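Local coordinates for extracellular ligand-binding receptor (PDB 4ZPJ), which probably serves as the substrate-binding protein of an ABC transporter, belongs to the leucine-binding protein family, and binds zinc ions in the crystal, at residues Phe381-Pro385 against Asp417-Leu421. Residues are numbered along the deposited sequence.
Sequences FRFHP and DFDDL. With ZN (zinc ion), chain D; ZN (zinc ion), chain C.
A side-chain contact, with no backbone hydrogen bond, joins the ends of two strands that both flank strand 390-401 in the antiparallel sheet of this periplasmic binding protein fold. Residues 381-383 are extended, leave the strand at Phe383 and continue as loop through His384-Pro385; Asp417, with phi/psi of 54/42, forms a G1 beta bulge with Phe418 opposite Thr392, and the chain turns a corner there. His384 and Asp419 are the nearest backbone pair, their CA atoms 6.9 Å apart. The His384 side chain (chi1 t) reaches across: Leu421 CD1 sits over one face of its ring in a CH-pi contact, 3.6 Å from the centroid, while Asp419 OD2 lies at the ring edge, 3.8 Å from His384 CD2. Asp419 (chi1 p) closes an Asx turn, its OD1 accepting from Leu421 N at 3.0 Å, and its OD2 binds a zinc ion at 2.1 Å. Asp420 adds a looser touch on His384, its own carboxylate being held by Thr158 and Ser387. Arg382 leaves its strand sideways (chi1 p), and the end of its long side chain reaches Asp417, where a salt bridge includes a weak hydrogen bond from Arg382 NH2 to Asp417 OD1 at 3.5 Å. A second zinc is bound by Asp417 OD1 at 2.0 Å and OD2 at 2.5 Å. Asp417 OD1 thus faces both a metal and a guanidinium, so its negative charge is shared between two cations, whereas Asp419 divides its carboxylate between turn and metal.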
loop_
_atom_site.group_PDB
_atom_site.type_symbol
_atom_site.label_atom_id
_atom_site.label_comp_id
_atom_site.label_asym_id
_atom_site.label_seq_id
_atom_site.Cartn_x
_atom_site.Cartn_y
_atom_site.Cartn_z
ATOM N N PHE A 381 13.663 3.613 3.898
ATOM C CA PHE A 381 12.740 2.734 4.486
ATOM C C PHE A 381 13.418 2.135 5.694
ATOM O O PHE A 381 14.600 1.641 5.629
ATOM C CB PHE A 381 12.302 1.617 3.537
ATOM C CG PHE A 381 11.331 0.631 4.180
ATOM C CD1 PHE A 381 11.795 -0.380 4.986
ATOM C CD2 PHE A 381 9.945 0.782 4.021
ATOM C CE1 PHE A 381 10.901 -1.267 5.611
ATOM C CE2 PHE A 381 9.049 -0.071 4.615
ATOM C CZ PHE A 381 9.534 -1.125 5.412
ATOM N N ARG A 382 12.626 2.138 6.780
ATOM C CA ARG A 382 12.910 1.372 7.951
ATOM C C ARG A 382 11.605 1.039 8.659
ATOM O O ARG A 382 10.526 1.461 8.236
ATOM C CB ARG A 382 13.845 2.151 8.849
ATOM C CG ARG A 382 13.308 3.436 9.353
ATOM C CD ARG A 382 14.397 4.195 10.082
ATOM N NE ARG A 382 13.936 5.557 10.351
ATOM C CZ ARG A 382 13.248 5.929 11.431
ATOM N NH1 ARG A 382 12.947 5.053 12.410
ATOM N NH2 ARG A 382 12.866 7.210 11.523
ATOM N N PHE A 383 11.726 0.275 9.744
ATOM C CA PHE A 383 10.573 -0.204 10.514
ATOM C C PHE A 383 10.454 0.622 11.766
ATOM O O PHE A 383 11.426 0.908 12.384
ATOM C CB PHE A 383 10.770 -1.646 10.948
ATOM C CG PHE A 383 10.524 -2.672 9.833
ATOM C CD1 PHE A 383 9.272 -2.786 9.241
ATOM C CD2 PHE A 383 11.527 -3.560 9.430
ATOM C CE1 PHE A 383 9.035 -3.746 8.255
ATOM C CE2 PHE A 383 11.279 -4.539 8.458
ATOM C CZ PHE A 383 10.070 -4.584 7.834
ATOM N N HIS A 384 9.234 0.941 12.182
ATOM C CA HIS A 384 9.082 1.519 13.501
ATOM C C HIS A 384 9.507 0.489 14.566
ATOM O O HIS A 384 9.115 -0.703 14.520
ATOM C CB HIS A 384 7.626 1.949 13.697
ATOM C CG HIS A 384 7.462 2.960 14.772
ATOM N ND1 HIS A 384 7.351 2.618 16.099
ATOM C CD2 HIS A 384 7.492 4.315 14.731
ATOM C CE1 HIS A 384 7.298 3.721 16.830
ATOM N NE2 HIS A 384 7.410 4.767 16.025
ATOM N N PRO A 385 10.298 0.930 15.544
ATOM C CA PRO A 385 10.774 -0.042 16.532
ATOM C C PRO A 385 9.661 -0.622 17.427
ATOM O O PRO A 385 9.867 -1.628 18.055
ATOM C CB PRO A 385 11.794 0.751 17.387
ATOM C CG PRO A 385 11.579 2.169 17.042
ATOM C CD PRO A 385 10.714 2.315 15.837
ATOM N N ASP A 417 10.148 9.844 6.554
ATOM C CA ASP A 417 10.023 9.314 7.906
ATOM C C ASP A 417 8.604 9.442 8.443
ATOM O O ASP A 417 8.361 9.753 9.602
ATOM C CB ASP A 417 11.023 9.973 8.827
ATOM C CG ASP A 417 12.475 9.862 8.282
ATOM O OD1 ASP A 417 13.182 8.886 8.472
ATOM O OD2 ASP A 417 12.961 10.840 7.740
ATOM N N PHE A 418 7.662 9.154 7.581
ATOM C CA PHE A 418 6.291 9.147 7.981
ATOM C C PHE A 418 5.887 7.744 8.482
ATOM O O PHE A 418 5.888 6.768 7.727
ATOM C CB PHE A 418 5.445 9.602 6.846
ATOM C CG PHE A 418 4.087 10.088 7.288
ATOM C CD1 PHE A 418 3.944 11.346 7.879
ATOM C CD2 PHE A 418 2.989 9.276 7.151
ATOM C CE1 PHE A 418 2.696 11.768 8.274
ATOM C CE2 PHE A 418 1.741 9.671 7.588
ATOM C CZ PHE A 418 1.587 10.916 8.124
ATOM N N ASP A 419 5.564 7.648 9.769
ATOM C CA ASP A 419 5.252 6.363 10.365
ATOM C C ASP A 419 3.759 6.058 10.421
ATOM O O ASP A 419 2.933 6.909 10.058
ATOM C CB ASP A 419 5.882 6.208 11.739
ATOM C CG ASP A 419 5.397 7.210 12.756
ATOM O OD1 ASP A 419 4.189 7.538 12.852
ATOM O OD2 ASP A 419 6.279 7.654 13.521
ATOM N N ASP A 420 3.426 4.860 10.878
ATOM C CA ASP A 420 2.036 4.413 10.884
ATOM C C ASP A 420 1.294 4.770 12.189
ATOM O O ASP A 420 0.244 4.246 12.491
ATOM C CB ASP A 420 1.936 2.904 10.545
ATOM C CG ASP A 420 2.661 2.020 11.539
ATOM O OD1 ASP A 420 3.497 2.528 12.317
ATOM O OD2 ASP A 420 2.430 0.790 11.512
ATOM N N LEU A 421 1.818 5.706 12.955
ATOM C CA LEU A 421 1.230 5.998 14.224
ATOM C C LEU A 421 0.824 7.439 14.308
ATOM O O LEU A 421 0.354 7.844 15.332
ATOM C CB LEU A 421 2.244 5.742 15.319
ATOM C CG LEU A 421 2.744 4.322 15.542
ATOM C CD1 LEU A 421 3.933 4.369 16.502
ATOM C CD2 LEU A 421 1.614 3.517 16.131
HETATM ZN ZN ZN D . 14.713 9.167 7.237
HETATM ZN ZN ZN C . 6.042 9.261 14.881
#